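Local coordinates for CghA (Chaetomium globosum, PDB 6KBC), which belongs to a fungal family of two-domain beta proteins of the calycin clan and holds the ligand WK1 in a pocket between its domains, at residues W49-A53 with L243-A247; A61-F67 with R78-A84. All coordinates share one frame. Numbering follows the deposited sequence.

Contact 1 of 2, residues W49-A53 with L243-A247. With WK1 ((2S)-3-[(2S,4E)-4-[[(1R,2S,4aR,6S,8R,8aS)-2-[(E)-but-2-en-2-yl]-6,8-dimethyl-1,2,4a,5,6,7,8,8a-octahydronaphthalen-1-yl]-oxidanyl-methylidene]-3,5-bis(oxidanylidene)pyrrolidin-2-yl]-2-methyl-2-oxidanyl-propanoic acid), chain B.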
loop_
_atom_site.group_PDB
_atom_site.type_symbol
_atom_site.label_atom_id
_atom_site.label_comp_id
_atom_site.label_asym_id
_atom_site.label_seq_id
_atom_site.Cartn_x
_atom_site.Cartn_y
_atom_site.Cartn_z
ATOM N N TRP A 49 -8.051 0.513 3.301
ATOM C CA TRP A 49 -7.491 -0.604 4.046
ATOM C C TRP A 49 -6.853 -1.532 3.025
ATOM O O TRP A 49 -7.552 -2.080 2.168
ATOM C CB TRP A 49 -8.570 -1.351 4.841
ATOM C CG TRP A 49 -9.238 -0.527 5.910
ATOM C CD1 TRP A 49 -8.989 -0.567 7.256
ATOM C CD2 TRP A 49 -10.257 0.456 5.720
ATOM N NE1 TRP A 49 -9.801 0.323 7.911
ATOM C CE2 TRP A 49 -10.585 0.967 6.991
ATOM C CE3 TRP A 49 -10.924 0.955 4.598
ATOM C CZ2 TRP A 49 -11.550 1.955 7.170
ATOM C CZ3 TRP A 49 -11.884 1.935 4.780
ATOM C CH2 TRP A 49 -12.183 2.426 6.052
ATOM N N LEU A 50 -5.537 -1.690 3.099
ATOM C CA LEU A 50 -4.799 -2.469 2.110
ATOM C C LEU A 50 -4.262 -3.745 2.739
ATOM O O LEU A 50 -3.693 -3.714 3.834
ATOM C CB LEU A 50 -3.630 -1.660 1.521
ATOM C CG LEU A 50 -2.681 -2.341 0.516
ATOM C CD1 LEU A 50 -2.135 -1.288 -0.465
ATOM C CD2 LEU A 50 -1.515 -3.082 1.209
ATOM N N PHE A 51 -4.399 -4.857 2.019
ATOM C CA PHE A 51 -3.871 -6.148 2.450
ATOM C C PHE A 51 -3.172 -6.777 1.259
ATOM O O PHE A 51 -3.731 -6.807 0.164
ATOM C CB PHE A 51 -4.972 -7.106 2.947
ATOM C CG PHE A 51 -5.819 -6.553 4.066
ATOM C CD1 PHE A 51 -6.872 -5.695 3.795
ATOM C CD2 PHE A 51 -5.579 -6.926 5.381
ATOM C CE1 PHE A 51 -7.663 -5.195 4.836
ATOM C CE2 PHE A 51 -6.364 -6.436 6.421
ATOM C CZ PHE A 51 -7.405 -5.569 6.144
ATOM N N ASP A 52 -1.973 -7.311 1.461
ATOM C CA ASP A 52 -1.306 -7.913 0.320
ATOM C C ASP A 52 -0.526 -9.145 0.745
ATOM O O ASP A 52 -0.397 -9.464 1.932
ATOM C CB ASP A 52 -0.380 -6.921 -0.411
ATOM C CG ASP A 52 0.680 -6.325 0.492
ATOM O OD1 ASP A 52 1.044 -6.976 1.503
ATOM O OD2 ASP A 52 1.166 -5.205 0.184
ATOM N N ALA A 53 0.013 -9.828 -0.257
ATOM C CA ALA A 53 0.778 -11.037 -0.023
ATOM C C ALA A 53 1.597 -11.291 -1.273
ATOM O O ALA A 53 1.112 -11.078 -2.383
ATOM C CB ALA A 53 -0.146 -12.224 0.247
ATOM N N LEU A 243 4.583 6.392 -5.007
ATOM C CA LEU A 243 5.319 5.135 -5.076
ATOM C C LEU A 243 4.984 4.288 -3.860
ATOM O O LEU A 243 5.304 4.674 -2.729
ATOM C CB LEU A 243 6.822 5.373 -5.137
ATOM C CG LEU A 243 7.643 4.080 -4.967
ATOM C CD1 LEU A 243 7.422 3.153 -6.142
ATOM C CD2 LEU A 243 9.116 4.426 -4.812
ATOM N N PHE A 244 4.354 3.142 -4.095
ATOM C CA PHE A 244 4.197 2.096 -3.083
ATOM C C PHE A 244 5.298 1.065 -3.251
ATOM O O PHE A 244 5.576 0.637 -4.372
ATOM C CB PHE A 244 2.843 1.392 -3.209
ATOM C CG PHE A 244 2.682 0.223 -2.247
ATOM C CD1 PHE A 244 2.215 0.432 -0.959
ATOM C CD2 PHE A 244 3.019 -1.071 -2.631
ATOM C CE1 PHE A 244 2.073 -0.644 -0.052
ATOM C CE2 PHE A 244 2.883 -2.153 -1.743
ATOM C CZ PHE A 244 2.416 -1.932 -0.452
ATOM N N VAL A 245 5.911 0.638 -2.142
ATOM C CA VAL A 245 6.876 -0.459 -2.180
ATOM C C VAL A 245 6.615 -1.386 -1.013
ATOM O O VAL A 245 6.448 -0.931 0.121
ATOM C CB VAL A 245 8.341 0.020 -2.076
ATOM C CG1 VAL A 245 9.283 -1.168 -2.062
ATOM C CG2 VAL A 245 8.700 0.967 -3.180
ATOM N N ARG A 246 6.664 -2.690 -1.270
ATOM C CA ARG A 246 6.893 -3.656 -0.199
ATOM C C ARG A 246 7.852 -4.694 -0.739
ATOM O O ARG A 246 7.582 -5.288 -1.783
ATOM C CB ARG A 246 5.602 -4.322 0.272
ATOM C CG ARG A 246 5.865 -5.226 1.490
ATOM C CD ARG A 246 4.667 -6.083 1.847
ATOM N NE ARG A 246 3.418 -5.329 1.898
ATOM C CZ ARG A 246 3.086 -4.467 2.856
ATOM N NH1 ARG A 246 3.904 -4.234 3.880
ATOM N NH2 ARG A 246 1.907 -3.860 2.801
ATOM N N ALA A 247 8.975 -4.894 -0.056
ATOM C CA ALA A 247 9.994 -5.792 -0.572
ATOM C C ALA A 247 10.713 -6.461 0.583
ATOM O O ALA A 247 10.855 -5.883 1.661
ATOM C CB ALA A 247 11.031 -5.066 -1.432
HETATM O O WK1 B . -7.482 -0.134 -9.899
HETATM C C17 WK1 B . -6.623 -0.704 -9.276
HETATM O O1 WK1 B . -6.614 -1.895 -9.139
HETATM C C19 WK1 B . -5.525 0.060 -8.656
HETATM O O2 WK1 B . -5.555 1.405 -8.991
HETATM C C18 WK1 B . -4.221 -0.459 -9.178
HETATM C C20 WK1 B . -5.762 -0.116 -7.182
HETATM C C22 WK1 B . -4.564 0.247 -6.403
HETATM N N WK1 B . -4.563 -0.033 -4.980
HETATM C C21 WK1 B . -4.104 1.024 -4.319
HETATM O O5 WK1 B . -3.973 1.033 -3.013
HETATM C C23 WK1 B . -4.124 1.624 -6.447
HETATM O O4 WK1 B . -3.978 2.350 -7.536
HETATM C C24 WK1 B . -3.791 2.175 -5.179
HETATM C C16 WK1 B . -3.285 3.515 -4.900
HETATM O O3 WK1 B . -3.100 4.296 -5.892
HETATM C C9 WK1 B . -2.873 3.890 -3.538
HETATM C C8 WK1 B . -1.422 3.331 -3.523
HETATM C C12 WK1 B . -1.138 1.998 -4.184
HETATM C C13 WK1 B . -1.107 0.866 -3.517
HETATM C C90 WK1 B . -0.832 -0.431 -4.198
HETATM C C14 WK1 B . -0.882 1.937 -5.647
HETATM C C7 WK1 B . -0.449 4.290 -4.138
HETATM C C6 WK1 B . -0.418 5.522 -3.706
HETATM C C3 WK1 B . -1.550 5.962 -2.833
HETATM C C4 WK1 B . -2.887 5.385 -3.248
HETATM C C5 WK1 B . -3.860 5.669 -2.120
HETATM C C11 WK1 B . -5.249 5.298 -2.533
HETATM C C2 WK1 B . -1.635 7.437 -2.540
HETATM C C1 WK1 B . -2.435 7.538 -1.280
HETATM C C10 WK1 B . -2.478 8.897 -0.663
HETATM C C WK1 B . -3.829 7.094 -1.601
#
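A buried salt bridge flanked by an apolar contact joins the two domains here, close to the centre of the chain. Segment 49-53, on strand 46-54, belongs to the sheet of the N-terminal domain and segment 243-247, on strand 239-249, to that of the C-terminal domain. Their axes approach no closer than 9.9 Å and run at 39° to each other, too far apart for backbone pairing, so the contact is made by side chains alone and buries only 157 Å². Strand alternation selects them: Leu-50 and Asp-52 point toward the partner strand, as do Phe-244 and Arg-246. Arginine suits a gap of this width because its long chain carries the charge across. Arg-246 NE donates to Asp-52 OD2 at 2.8 Å, and Arg-246 NH2 reaches the same Asp-52 OD2 at 3.0 Å, so one carboxylate oxygen takes both bonds. The guanidinium is shared by two carboxylates, since Arg-246 NH2 also pairs with Asp-227, and Gly-225 N gives Asp-52 OD1 a further hydrogen bond. Beside the ion pair, Leu-50 CD1 lies 4.3 Å from Phe-244 CE1, and Leu-50 CD2 is 3.9 Å from Arg-246 NH2. Both apolar residues also meet WK1: Leu-50 CD1 is 3.9 Å from its C13, Phe-244 CB is 4.0 Å from the same C13, and WK1 C90 sits over one face of the Phe-244 ring. Apolar Leu-50 and Phe-244 suit this hydrocarbon part of the ligand. The result is an interdomain salt bridge beside apolar side chains that line the WK1 pocket, where the sheets of two calycin-clan domains meet.

Contact 2 of 2, residues A61-F67 with R78-A84. With WK1 ((2S)-3-[(2S,4E)-4-[[(1R,2S,4aR,6S,8R,8aS)-2-[(E)-but-2-en-2-yl]-6,8-dimethyl-1,2,4a,5,6,7,8,8a-octahydronaphthalen-1-yl]-oxidanyl-methylidene]-3,5-bis(oxidanylidene)pyrrolidin-2-yl]-2-methyl-2-oxidanyl-propanoic acid), chain B.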
loop_
_atom_site.group_PDB
_atom_site.type_symbol
_atom_site.label_atom_id
_atom_site.label_comp_id
_atom_site.label_asym_id
_atom_site.label_seq_id
_atom_site.Cartn_x
_atom_site.Cartn_y
_atom_site.Cartn_z
ATOM N N ALA A 61 1.845 -12.715 -6.532
ATOM C CA ALA A 61 1.650 -11.498 -5.769
ATOM C C ALA A 61 0.167 -11.195 -5.772
ATOM O O ALA A 61 -0.547 -11.502 -6.731
ATOM C CB ALA A 61 2.445 -10.314 -6.361
ATOM N N PHE A 62 -0.289 -10.568 -4.700
ATOM C CA PHE A 62 -1.705 -10.295 -4.556
ATOM C C PHE A 62 -1.855 -9.044 -3.714
ATOM O O PHE A 62 -1.150 -8.873 -2.724
ATOM C CB PHE A 62 -2.447 -11.467 -3.877
ATOM C CG PHE A 62 -3.916 -11.208 -3.686
ATOM C CD1 PHE A 62 -4.815 -11.528 -4.681
ATOM C CD2 PHE A 62 -4.387 -10.622 -2.521
ATOM C CE1 PHE A 62 -6.164 -11.262 -4.530
ATOM C CE2 PHE A 62 -5.742 -10.363 -2.350
ATOM C CZ PHE A 62 -6.629 -10.678 -3.359
ATOM N N THR A 63 -2.785 -8.187 -4.096
ATOM C CA THR A 63 -3.055 -7.026 -3.269
ATOM C C THR A 63 -4.514 -6.649 -3.451
ATOM O O THR A 63 -5.075 -6.789 -4.540
ATOM C CB THR A 63 -2.126 -5.847 -3.606
ATOM O OG1 THR A 63 -2.285 -4.814 -2.622
ATOM C CG2 THR A 63 -2.414 -5.282 -5.002
ATOM N N VAL A 64 -5.125 -6.214 -2.363
ATOM C CA VAL A 64 -6.480 -5.693 -2.388
ATOM C C VAL A 64 -6.485 -4.417 -1.567
ATOM O O VAL A 64 -5.873 -4.353 -0.493
ATOM C CB VAL A 64 -7.494 -6.729 -1.842
ATOM C CG1 VAL A 64 -7.097 -7.190 -0.440
ATOM C CG2 VAL A 64 -8.894 -6.167 -1.854
ATOM N N SER A 65 -7.134 -3.389 -2.089
ATOM C CA SER A 65 -7.390 -2.181 -1.326
ATOM C C SER A 65 -8.896 -2.066 -1.176
ATOM O O SER A 65 -9.619 -2.064 -2.177
ATOM C CB SER A 65 -6.803 -0.935 -2.010
ATOM O OG SER A 65 -5.389 -0.943 -1.907
ATOM N N PHE A 66 -9.361 -2.026 0.068
ATOM C CA PHE A 66 -10.752 -1.725 0.363
ATOM C C PHE A 66 -10.895 -0.211 0.451
ATOM O O PHE A 66 -10.276 0.426 1.311
ATOM C CB PHE A 66 -11.190 -2.385 1.665
ATOM C CG PHE A 66 -11.192 -3.893 1.615
ATOM C CD1 PHE A 66 -10.027 -4.608 1.845
ATOM C CD2 PHE A 66 -12.364 -4.595 1.348
ATOM C CE1 PHE A 66 -10.025 -6.010 1.815
ATOM C CE2 PHE A 66 -12.369 -5.992 1.317
ATOM C CZ PHE A 66 -11.198 -6.694 1.547
ATOM N N PHE A 67 -11.710 0.355 -0.435
ATOM C CA PHE A 67 -11.847 1.794 -0.585
ATOM C C PHE A 67 -13.215 2.274 -0.116
ATOM O O PHE A 67 -14.240 1.653 -0.413
ATOM C CB PHE A 67 -11.679 2.218 -2.047
ATOM C CG PHE A 67 -10.266 2.189 -2.551
ATOM C CD1 PHE A 67 -9.261 2.881 -1.893
ATOM C CD2 PHE A 67 -9.953 1.512 -3.722
ATOM C CE1 PHE A 67 -7.955 2.880 -2.386
ATOM C CE2 PHE A 67 -8.655 1.509 -4.218
ATOM C CZ PHE A 67 -7.657 2.194 -3.549
ATOM N N ARG A 78 -15.516 -0.037 -2.800
ATOM C CA ARG A 78 -14.772 -0.713 -3.845
ATOM C C ARG A 78 -13.668 -1.509 -3.172
ATOM O O ARG A 78 -13.001 -1.000 -2.267
ATOM C CB ARG A 78 -14.214 0.346 -4.805
ATOM C CG ARG A 78 -13.587 -0.097 -6.085
ATOM C CD ARG A 78 -13.079 1.169 -6.766
ATOM N NE ARG A 78 -14.159 2.106 -7.082
ATOM C CZ ARG A 78 -14.889 2.087 -8.195
ATOM N NH1 ARG A 78 -14.630 1.213 -9.157
ATOM N NH2 ARG A 78 -15.851 2.982 -8.367
ATOM N N ALA A 79 -13.512 -2.759 -3.574
ATOM C CA ALA A 79 -12.337 -3.548 -3.226
ATOM C C ALA A 79 -11.572 -3.699 -4.527
ATOM O O ALA A 79 -12.034 -4.387 -5.442
ATOM C CB ALA A 79 -12.700 -4.905 -2.626
ATOM N N ALA A 80 -10.436 -3.013 -4.629
ATOM C CA ALA A 80 -9.632 -3.056 -5.843
ATOM C C ALA A 80 -8.617 -4.175 -5.688
ATOM O O ALA A 80 -7.803 -4.149 -4.760
ATOM C CB ALA A 80 -8.929 -1.723 -6.099
ATOM N N ILE A 81 -8.654 -5.143 -6.603
ATOM C CA ILE A 81 -7.891 -6.376 -6.465
ATOM C C ILE A 81 -6.929 -6.522 -7.629
ATOM O O ILE A 81 -7.307 -6.328 -8.789
ATOM C CB ILE A 81 -8.809 -7.612 -6.388
ATOM C CG1 ILE A 81 -9.784 -7.481 -5.223
ATOM C CG2 ILE A 81 -7.965 -8.871 -6.232
ATOM C CD1 ILE A 81 -11.056 -8.312 -5.406
ATOM N N ASN A 82 -5.697 -6.911 -7.320
ATOM C CA ASN A 82 -4.721 -7.226 -8.352
ATOM C C ASN A 82 -4.000 -8.508 -7.975
ATOM O O ASN A 82 -3.627 -8.697 -6.816
ATOM C CB ASN A 82 -3.711 -6.095 -8.530
ATOM C CG ASN A 82 -4.340 -4.861 -9.125
ATOM O OD1 ASN A 82 -4.486 -4.767 -10.338
ATOM N ND2 ASN A 82 -4.756 -3.923 -8.273
ATOM N N ALA A 83 -3.766 -9.361 -8.967
ATOM C CA ALA A 83 -3.116 -10.640 -8.733
ATOM C C ALA A 83 -2.184 -10.935 -9.894
ATOM O O ALA A 83 -2.496 -10.602 -11.042
ATOM C CB ALA A 83 -4.151 -11.771 -8.581
ATOM N N ALA A 84 -1.041 -11.548 -9.591
ATOM C CA ALA A 84 -0.042 -11.871 -10.599
ATOM C C ALA A 84 0.498 -13.269 -10.345
ATOM O O ALA A 84 0.670 -13.674 -9.193
ATOM C CB ALA A 84 1.114 -10.859 -10.596
HETATM O O WK1 B . -7.482 -0.134 -9.899
HETATM C C17 WK1 B . -6.623 -0.704 -9.276
HETATM O O1 WK1 B . -6.614 -1.895 -9.139
HETATM C C19 WK1 B . -5.525 0.060 -8.656
HETATM O O2 WK1 B . -5.555 1.405 -8.991
HETATM C C18 WK1 B . -4.221 -0.459 -9.178
HETATM C C20 WK1 B . -5.762 -0.116 -7.182
HETATM C C22 WK1 B . -4.564 0.247 -6.403
HETATM N N WK1 B . -4.563 -0.033 -4.980
HETATM C C21 WK1 B . -4.104 1.024 -4.319
HETATM O O5 WK1 B . -3.973 1.033 -3.013
HETATM C C23 WK1 B . -4.124 1.624 -6.447
HETATM O O4 WK1 B . -3.978 2.350 -7.536
HETATM C C24 WK1 B . -3.791 2.175 -5.179
HETATM C C16 WK1 B . -3.285 3.515 -4.900
HETATM O O3 WK1 B . -3.100 4.296 -5.892
HETATM C C9 WK1 B . -2.873 3.890 -3.538
HETATM C C8 WK1 B . -1.422 3.331 -3.523
HETATM C C12 WK1 B . -1.138 1.998 -4.184
HETATM C C13 WK1 B . -1.107 0.866 -3.517
HETATM C C90 WK1 B . -0.832 -0.431 -4.198
HETATM C C14 WK1 B . -0.882 1.937 -5.647
HETATM C C7 WK1 B . -0.449 4.290 -4.138
HETATM C C6 WK1 B . -0.418 5.522 -3.706
HETATM C C3 WK1 B . -1.550 5.962 -2.833
HETATM C C4 WK1 B . -2.887 5.385 -3.248
HETATM C C5 WK1 B . -3.860 5.669 -2.120
HETATM C C11 WK1 B . -5.249 5.298 -2.533
HETATM C C2 WK1 B . -1.635 7.437 -2.540
HETATM C C1 WK1 B . -2.435 7.538 -1.280
HETATM C C10 WK1 B . -2.478 8.897 -0.663
HETATM C C WK1 B . -3.829 7.094 -1.601
#
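Strands 61-67 and 78-84 form the two arms of an antiparallel beta hairpin in the N-terminal domain, and their backbone polar groups are satisfied in alternation. Four hydrogen-bonded pairs each contribute two bonds. In the middle, Thr-63 N donates to Asn-82 O and Asn-82 N to Thr-63 O, both at 2.9 Å; next to them Ser-65 N reaches Ala-80 O at 2.9 Å and Ala-80 N reaches Ser-65 O at 2.8 Å. The pair Ala-61 with Ala-84 bonds likewise, while Phe-67 with Arg-78 is uneven: Phe-67 N to Arg-78 O is 2.6 Å, but Arg-78 N to Phe-67 O is 3.2 Å, and Phe-67 O also accepts from Trp-118 NE1. Between these pairs, Phe-62, Val-64 and Phe-66 bond through their backbones to strand 46-54, and Ala-79 and Ile-81 to strand 90-96. The sheet's two faces differ in chemistry. One is apolar, with Phe-62 CE1 3.4 Å from Ile-81 CG2 and Val-64 CG2 3.7 Å from Ile-81 CG1. The other looks onto WK1: Ser-65 OG donates to its O5 at 2.7 Å and Asn-82 ND2 to its O1 at 2.9 Å, while Asn-82 OD1 is paired with Ser-92 OG. Small Ala-80 lets the ligand come close, its CB 3.7 Å from WK1 C20, and Phe-67 CE1 meets WK1 C11 at 3.6 Å. Arg-78 NH2 bonds to Ala-75 O and NH1 to His-94 ND1, while His-94 NE2 bonds WK1. With the backbone bonds spent within the sheet, side-chain donors on the pocket face are what this hairpin offers the ligand's oxygens.

How the contacts relate
The centres of the two contacts lie 10 Å apart, and along the chain contact 2 is nested inside the long connection closed by contact 1. Strands 46-54 and 60-69 are consecutive, antiparallel neighbours in the N-terminal sheet, so 49-53 continues the hairpin sideways, with probable hydrogen bonds from Phe-62 N to Ala-53 O and Phe-66 N to Trp-49 O, both 2.8 Å. Contact 2 is thus local pairing within one domain, whereas contact 1 ties that same sheet to segment 243-247 of the C-terminal domain, 190 residues on from the end of 49-53. Both touch WK1: apolar Leu-50 and Phe-244 join hydrogen-bonding Ser-65 and Asn-82, and Lys-352 and Asn-364 add bonds from the other domain.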